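Local coordinates for protein amidase (Bacillus anthracis, PDB 5EWQ) that probably hydrolyses carboxylic acid amides to the free acid and ammonia, as a member of the amidase signature family, at residues A233-V238 with N476-G481; A471-N476 with N507-K512; A447-N452 with V480-V485. All blocks are in the same frame, centred on the assembly; numbering follows the deposited sequence.

The contacts gather at strand 479-485 of the large mixed sheet and its neighbour 466-473. Contact 1 sets Ala233-Val238 against the start of strand 479-485, and contact 3 pairs residues 480-485 with strand 447-451; the two share Val480 and Gly481, and their centres lie about 12 Å apart. Contact 2, centred about 6 Å from contact 1, joins strand 466-473 to the C-terminal tail. A backbone hydrogen bond of 2.9 Å between Val480 N and Gly472 O links contact 2 to both others, while Ser237 of contact 1 is hydrogen-bonded to Tyr473 of contact 2. No ligand lies within the contacts; they join part of the sheet of the amidase fold to a helix end and to the C-terminal tail.

Contact 1: residues A233-V238 with N476-G481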
# COMPACT_ATOMS: atom_id res chain seq x y z
N ALA A 233 0.47 -4.96 -4.88
CA ALA A 233 1.34 -5.83 -4.11
C ALA A 233 1.54 -7.16 -4.82
O ALA A 233 2.64 -7.72 -4.81
CB ALA A 233 0.77 -6.05 -2.71
N ALA A 234 0.47 -7.66 -5.44
CA ALA A 234 0.53 -8.92 -6.16
C ALA A 234 1.20 -8.74 -7.52
O ALA A 234 1.83 -9.66 -8.04
CB ALA A 234 -0.87 -9.48 -6.34
N GLN A 235 1.06 -7.54 -8.09
CA GLN A 235 1.58 -7.26 -9.42
C GLN A 235 3.07 -6.95 -9.39
O GLN A 235 3.74 -6.98 -10.42
CB GLN A 235 0.80 -6.10 -10.05
CG GLN A 235 1.04 -5.90 -11.54
CD GLN A 235 0.56 -7.08 -12.37
OE1 GLN A 235 -0.28 -7.87 -11.93
NE2 GLN A 235 1.09 -7.20 -13.58
N GLN A 236 3.59 -6.66 -8.20
CA GLN A 236 5.01 -6.34 -8.06
C GLN A 236 5.69 -7.25 -7.03
O GLN A 236 6.75 -6.93 -6.51
CB GLN A 236 5.18 -4.87 -7.66
CG GLN A 236 4.53 -3.90 -8.64
CD GLN A 236 4.85 -2.46 -8.33
OE1 GLN A 236 5.92 -2.14 -7.83
NE2 GLN A 236 3.91 -1.57 -8.64
N SER A 237 5.05 -8.38 -6.75
CA SER A 237 5.61 -9.44 -5.92
C SER A 237 6.05 -8.96 -4.53
O SER A 237 7.19 -9.20 -4.12
CB SER A 237 6.80 -10.09 -6.64
OG SER A 237 7.26 -11.23 -5.93
N VAL A 238 5.15 -8.30 -3.82
CA VAL A 238 5.42 -7.89 -2.44
C VAL A 238 4.20 -8.15 -1.56
O VAL A 238 3.12 -8.47 -2.06
CB VAL A 238 5.80 -6.39 -2.34
CG1 VAL A 238 7.17 -6.14 -2.95
CG2 VAL A 238 4.74 -5.52 -3.00
N ASN A 476 5.63 -15.75 -18.52
CA ASN A 476 6.23 -14.55 -19.09
C ASN A 476 7.06 -13.78 -18.07
O ASN A 476 7.76 -12.83 -18.41
CB ASN A 476 5.15 -13.65 -19.68
CG ASN A 476 4.57 -14.20 -20.97
OD1 ASN A 476 5.28 -14.81 -21.77
ND2 ASN A 476 3.28 -13.98 -21.17
N GLY A 477 6.99 -14.20 -16.81
CA GLY A 477 7.75 -13.56 -15.75
C GLY A 477 6.96 -12.49 -15.02
O GLY A 477 7.49 -11.83 -14.12
N GLU A 478 5.71 -12.31 -15.41
CA GLU A 478 4.84 -11.34 -14.76
C GLU A 478 4.42 -11.84 -13.38
O GLU A 478 3.90 -12.95 -13.26
CB GLU A 478 3.61 -11.04 -15.62
CG GLU A 478 2.70 -9.97 -15.05
CD GLU A 478 1.73 -9.43 -16.08
OE1 GLU A 478 1.79 -9.86 -17.25
OE2 GLU A 478 0.90 -8.57 -15.72
N PRO A 479 4.65 -11.02 -12.35
CA PRO A 479 4.37 -11.37 -10.95
C PRO A 479 2.90 -11.73 -10.70
O PRO A 479 2.00 -11.04 -11.17
CB PRO A 479 4.76 -10.10 -10.19
CG PRO A 479 5.76 -9.43 -11.06
CD PRO A 479 5.29 -9.70 -12.46
N VAL A 480 2.69 -12.81 -9.96
CA VAL A 480 1.35 -13.21 -9.55
C VAL A 480 1.32 -13.45 -8.04
O VAL A 480 2.13 -14.21 -7.51
CB VAL A 480 0.89 -14.49 -10.27
CG1 VAL A 480 -0.38 -15.05 -9.64
CG2 VAL A 480 0.68 -14.22 -11.76
N GLY A 481 0.40 -12.78 -7.35
CA GLY A 481 0.31 -12.90 -5.91
C GLY A 481 -0.91 -13.66 -5.45
O GLY A 481 -1.89 -13.79 -6.18
O HOH W 1 -0.31 -10.95 -13.07
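Ala234 of helix 230-235 lies directly against Gly481 near the start of strand 479-485, their CA atoms only 4.0 Å apart. The next pairing, Gln235 with Pro479, is wider, and no backbone hydrogen bond spans the two segments. Ala234 CB comes to 3.6 Å from Gly481 CA; Gly481 has no side chain, and a CB there would clash with Ala234 CB. Pro479 presents its ring, with CG packed 3.2 Å from Gln235 O, a carbonyl that accepts a hydrogen bond from Asn192 ND2; CB of the same ring lies 4.1 Å from Ser237 CB.

The polar link is made by Gln235 and Glu478. Gln235 CG is anti to the backbone N (chi1 -167°), and the chain bends at chi2. Its NE2 donates to the anti lone pair of Glu478 OE2, which lies in the amide plane; the modelled length, 2.5 Å, is doubtful at this resolution. Amide and carboxylate planes are nearly perpendicular, 89° apart. A water donates to both Gln235 OE1 and Pro479 O, the latter at 3.0 Å.

NE2 is thus bound by the carboxylate and OE1 more loosely by the water, an arrangement consistent with the modelled amide orientation. Because the donor is a neutral amide, the carboxylate is bound here by a hydrogen bond and not by a salt bridge.

Contact 2: residues A471-N476 with N507-K512; sequences AGYDNN and NRKPPK
Tyr473 CG stands beside the backbone N and anti to the carbonyl carbon (chi1 -47°), and a chi2 of -88° turns the ring so that its CD2 and CE2 side lies by Asn507 O, in the tail that follows helix 491-503. CE2 is 3.2 Å from that oxygen, in an oblique approach. Separately, the first torsion of Asn507 (chi1 -59°) sets CG, and with it the amide, over the backbone of Ala471.

At the tip of the tyrosine ring, Lys509 N donates to Tyr473 OH over 2.6 Å in a nearly straight bond, and this nitrogen sits at the ring edge in the plane of the ring. The hydroxyl is also hydrogen-bonded to Ser237 OG, so one oxygen joins the strand end, the tail and the loop after helix 230-235. The extended Lys509 side chain runs past the same end of the ring, its CB 3.7 Å from Tyr473 OH, before leading away.

Asn507 covers the backbone of Ala471 and Gly472, with CB 3.4 Å from Gly472 N. Its OD1 comes to 3.3 Å from Ala471 O; both are acceptors and do not bond to each other. OD1 accepts instead from Lys334 NZ, and ND2 is hydrogen-bonded to Pro470 O, so both ends of the buried amide have partners.

Ala471 and Gly472 both pair with Val480, a classic beta bulge. It lies near the end of strand 466-473, just before the turn of the beta hairpin formed with strand 479-485, and the C-terminal tail packs along this irregular strand end.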
# COMPACT_ATOMS: atom_id res chain seq x y z
N ALA A 471 2.99 -15.18 -4.88
CA ALA A 471 2.68 -16.57 -5.22
C ALA A 471 3.56 -17.10 -6.35
O ALA A 471 3.49 -18.28 -6.68
CB ALA A 471 1.21 -16.69 -5.61
N GLY A 472 4.38 -16.23 -6.92
CA GLY A 472 5.30 -16.65 -7.97
C GLY A 472 5.24 -15.80 -9.22
O GLY A 472 4.84 -14.63 -9.18
N TYR A 473 5.64 -16.39 -10.34
CA TYR A 473 5.69 -15.68 -11.62
C TYR A 473 5.23 -16.60 -12.75
O TYR A 473 5.60 -17.77 -12.80
CB TYR A 473 7.11 -15.17 -11.89
CG TYR A 473 7.74 -14.46 -10.71
CD1 TYR A 473 7.56 -13.10 -10.51
CD2 TYR A 473 8.52 -15.16 -9.79
CE1 TYR A 473 8.13 -12.45 -9.43
CE2 TYR A 473 9.10 -14.52 -8.71
CZ TYR A 473 8.90 -13.17 -8.54
OH TYR A 473 9.48 -12.53 -7.46
N ASP A 474 4.43 -16.05 -13.66
CA ASP A 474 3.89 -16.84 -14.77
C ASP A 474 4.97 -17.15 -15.80
O ASP A 474 6.16 -16.89 -15.57
CB ASP A 474 2.72 -16.11 -15.43
CG ASP A 474 3.13 -14.80 -16.06
OD1 ASP A 474 4.23 -14.29 -15.75
OD2 ASP A 474 2.35 -14.26 -16.88
N ASN A 475 4.56 -17.71 -16.93
CA ASN A 475 5.50 -18.12 -17.97
C ASN A 475 6.22 -16.94 -18.62
O ASN A 475 7.29 -17.11 -19.21
CB ASN A 475 4.78 -18.94 -19.05
CG ASN A 475 4.16 -20.21 -18.49
OD1 ASN A 475 4.63 -20.76 -17.50
ND2 ASN A 475 3.10 -20.68 -19.14
N ASN A 476 5.63 -15.75 -18.52
CA ASN A 476 6.23 -14.55 -19.09
C ASN A 476 7.06 -13.78 -18.07
O ASN A 476 7.76 -12.83 -18.41
CB ASN A 476 5.15 -13.65 -19.68
CG ASN A 476 4.57 -14.20 -20.97
OD1 ASN A 476 5.28 -14.81 -21.77
ND2 ASN A 476 3.28 -13.98 -21.17
N ASN A 507 8.29 -17.75 -2.90
CA ASN A 507 8.15 -17.48 -4.33
C ASN A 507 8.82 -16.18 -4.76
O ASN A 507 9.21 -16.03 -5.92
CB ASN A 507 6.68 -17.44 -4.72
CG ASN A 507 5.96 -18.74 -4.42
OD1 ASN A 507 6.09 -19.72 -5.15
ND2 ASN A 507 5.18 -18.75 -3.34
N ARG A 508 8.97 -15.25 -3.82
CA ARG A 508 9.47 -13.92 -4.15
C ARG A 508 10.95 -13.93 -4.52
O ARG A 508 11.79 -14.39 -3.76
CB ARG A 508 9.24 -12.96 -2.98
CG ARG A 508 9.28 -11.50 -3.39
CD ARG A 508 9.44 -10.58 -2.19
NE ARG A 508 10.84 -10.21 -1.98
CZ ARG A 508 11.42 -9.15 -2.54
NH1 ARG A 508 10.73 -8.36 -3.35
NH2 ARG A 508 12.70 -8.89 -2.30
N LYS A 509 11.24 -13.41 -5.71
CA LYS A 509 12.62 -13.21 -6.15
C LYS A 509 12.88 -11.72 -6.35
O LYS A 509 12.05 -11.02 -6.92
CB LYS A 509 12.91 -13.97 -7.44
CG LYS A 509 12.88 -15.49 -7.30
CD LYS A 509 13.27 -16.15 -8.62
CE LYS A 509 13.28 -17.66 -8.50
NZ LYS A 509 13.68 -18.31 -9.78
N PRO A 510 14.04 -11.24 -5.87
CA PRO A 510 14.44 -9.84 -6.07
C PRO A 510 14.52 -9.47 -7.55
O PRO A 510 15.12 -10.21 -8.33
CB PRO A 510 15.82 -9.77 -5.41
CG PRO A 510 15.82 -10.89 -4.42
CD PRO A 510 15.01 -11.98 -5.05
N PRO A 511 13.92 -8.34 -7.93
CA PRO A 511 13.86 -7.91 -9.34
C PRO A 511 15.21 -7.46 -9.88
O PRO A 511 15.99 -6.82 -9.16
CB PRO A 511 12.87 -6.75 -9.31
CG PRO A 511 12.99 -6.20 -7.93
CD PRO A 511 13.24 -7.39 -7.04
N LYS A 512 15.49 -7.78 -11.14
CA LYS A 512 16.71 -7.33 -11.80
C LYS A 512 16.55 -5.89 -12.28
O LYS A 512 15.93 -5.64 -13.32
CB LYS A 512 17.06 -8.24 -12.97
CG LYS A 512 18.16 -9.25 -12.69
CD LYS A 512 17.70 -10.33 -11.72
CE LYS A 512 18.78 -11.39 -11.54
NZ LYS A 512 18.34 -12.50 -10.65

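Contact 3: residues A447-N452 with V480-V485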
# COMPACT_ATOMS: atom_id res chain seq x y z
N ALA A 447 -9.75 -18.97 6.29
CA ALA A 447 -9.41 -17.90 5.35
C ALA A 447 -9.74 -18.29 3.91
O ALA A 447 -9.95 -19.46 3.60
CB ALA A 447 -7.94 -17.55 5.47
N LEU A 448 -9.79 -17.28 3.04
CA LEU A 448 -10.04 -17.48 1.62
C LEU A 448 -8.89 -16.91 0.80
O LEU A 448 -8.49 -15.77 1.00
CB LEU A 448 -11.36 -16.84 1.20
CG LEU A 448 -12.60 -17.72 1.08
CD1 LEU A 448 -12.80 -18.58 2.32
CD2 LEU A 448 -13.83 -16.87 0.83
N VAL A 449 -8.36 -17.70 -0.13
CA VAL A 449 -7.24 -17.26 -0.96
C VAL A 449 -7.68 -17.01 -2.40
O VAL A 449 -8.52 -17.73 -2.94
CB VAL A 449 -6.08 -18.28 -0.92
CG1 VAL A 449 -6.49 -19.60 -1.56
CG2 VAL A 449 -4.84 -17.72 -1.60
N MSE A 450 -7.12 -15.98 -3.02
CA MSE A 450 -7.46 -15.62 -4.39
C MSE A 450 -6.20 -15.36 -5.21
O MSE A 450 -5.11 -15.20 -4.65
CB MSE A 450 -8.36 -14.39 -4.42
CG MSE A 450 -7.59 -13.07 -4.44
SE MSE A 450 -8.72 -11.50 -4.22
CE MSE A 450 -8.95 -11.58 -2.29
N ILE A 451 -6.35 -15.31 -6.53
CA ILE A 451 -5.26 -14.93 -7.41
C ILE A 451 -5.38 -13.45 -7.78
O ILE A 451 -6.39 -13.04 -8.34
CB ILE A 451 -5.23 -15.78 -8.69
CG1 ILE A 451 -4.96 -17.25 -8.35
CG2 ILE A 451 -4.17 -15.27 -9.65
CD1 ILE A 451 -4.84 -18.15 -9.56
N ASN A 452 -4.35 -12.68 -7.46
CA ASN A 452 -4.34 -11.24 -7.69
C ASN A 452 -5.53 -10.54 -7.05
O ASN A 452 -5.81 -10.74 -5.86
CB ASN A 452 -4.30 -10.93 -9.19
CG ASN A 452 -3.04 -11.45 -9.86
OD1 ASN A 452 -2.01 -11.62 -9.22
ND2 ASN A 452 -3.13 -11.71 -11.16
N VAL A 480 2.69 -12.81 -9.96
CA VAL A 480 1.35 -13.21 -9.55
C VAL A 480 1.32 -13.45 -8.04
O VAL A 480 2.13 -14.21 -7.51
CB VAL A 480 0.89 -14.49 -10.27
CG1 VAL A 480 -0.38 -15.05 -9.64
CG2 VAL A 480 0.68 -14.22 -11.76
N GLY A 481 0.40 -12.78 -7.35
CA GLY A 481 0.31 -12.90 -5.91
C GLY A 481 -0.91 -13.66 -5.45
O GLY A 481 -1.89 -13.79 -6.18
N ALA A 482 -0.84 -14.17 -4.22
CA ALA A 482 -1.97 -14.85 -3.60
C ALA A 482 -2.51 -14.00 -2.46
O ALA A 482 -1.84 -13.84 -1.43
CB ALA A 482 -1.57 -16.23 -3.11
N VAL A 483 -3.71 -13.46 -2.63
CA VAL A 483 -4.30 -12.59 -1.62
C VAL A 483 -5.28 -13.35 -0.74
O VAL A 483 -6.23 -13.97 -1.22
CB VAL A 483 -5.03 -11.40 -2.27
CG1 VAL A 483 -5.61 -10.49 -1.20
CG2 VAL A 483 -4.08 -10.63 -3.17
N PHE A 484 -5.04 -13.30 0.57
CA PHE A 484 -5.86 -14.04 1.53
C PHE A 484 -6.93 -13.16 2.17
O PHE A 484 -6.65 -12.04 2.60
CB PHE A 484 -4.97 -14.64 2.63
CG PHE A 484 -4.02 -15.69 2.13
CD1 PHE A 484 -2.79 -15.34 1.60
CD2 PHE A 484 -4.36 -17.03 2.20
CE1 PHE A 484 -1.91 -16.31 1.14
CE2 PHE A 484 -3.48 -18.01 1.74
CZ PHE A 484 -2.26 -17.64 1.22
N VAL A 485 -8.15 -13.68 2.23
CA VAL A 485 -9.24 -12.99 2.92
C VAL A 485 -9.45 -13.59 4.31
O VAL A 485 -9.80 -14.77 4.44
CB VAL A 485 -10.56 -13.07 2.14
CG1 VAL A 485 -11.71 -12.54 2.98
CG2 VAL A 485 -10.45 -12.30 0.84
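Met450, a selenomethionine, lies beside Val483, its antiparallel hydrogen-bonded partner, and follows it outward. Its CB is 3.9 Å from Val483 O. CG, placed between the backbone N and the carbonyl carbon (chi1 88°), meets both Val483 O and Val483 CB, 3.7 Å from the latter. SE passes the same CB at 4.2 Å, and with a bend at chi3 the terminal CE returns to the neighbouring strand, 3.5 Å from Val485 CG2 and close to Val483 CG1 as well. The methyl group thus bridges two valines of strand 480-485.

On the other face of the sheet, Val449 and Phe484 form a non-hydrogen-bonded pair. Val449 CG2 stands over the aromatic ring, 3.8 Å from its centroid and 19° off the normal, in a CH-pi contact displaced toward the rim. The Phe484 ring also meets Tyr501 of helix 491-503 edge to face, so this side is covered by that helix.

Backbone bonds run both ways between Met450 and Val483 and between Leu448 and Val485, although the very short Val485 N to Leu448 O length is doubtful. Beyond the last bridge Asn452 N donates to Gly481 O over 3.0 Å, and Asn452 OD1 takes the place of a main-chain carbonyl, accepting from Gly481 N at 3.3 Å. The strand axes run at 154°, the twisted antiparallel pairing of neighbouring strands inside a mixed sheet, here within the alpha/beta amidase fold.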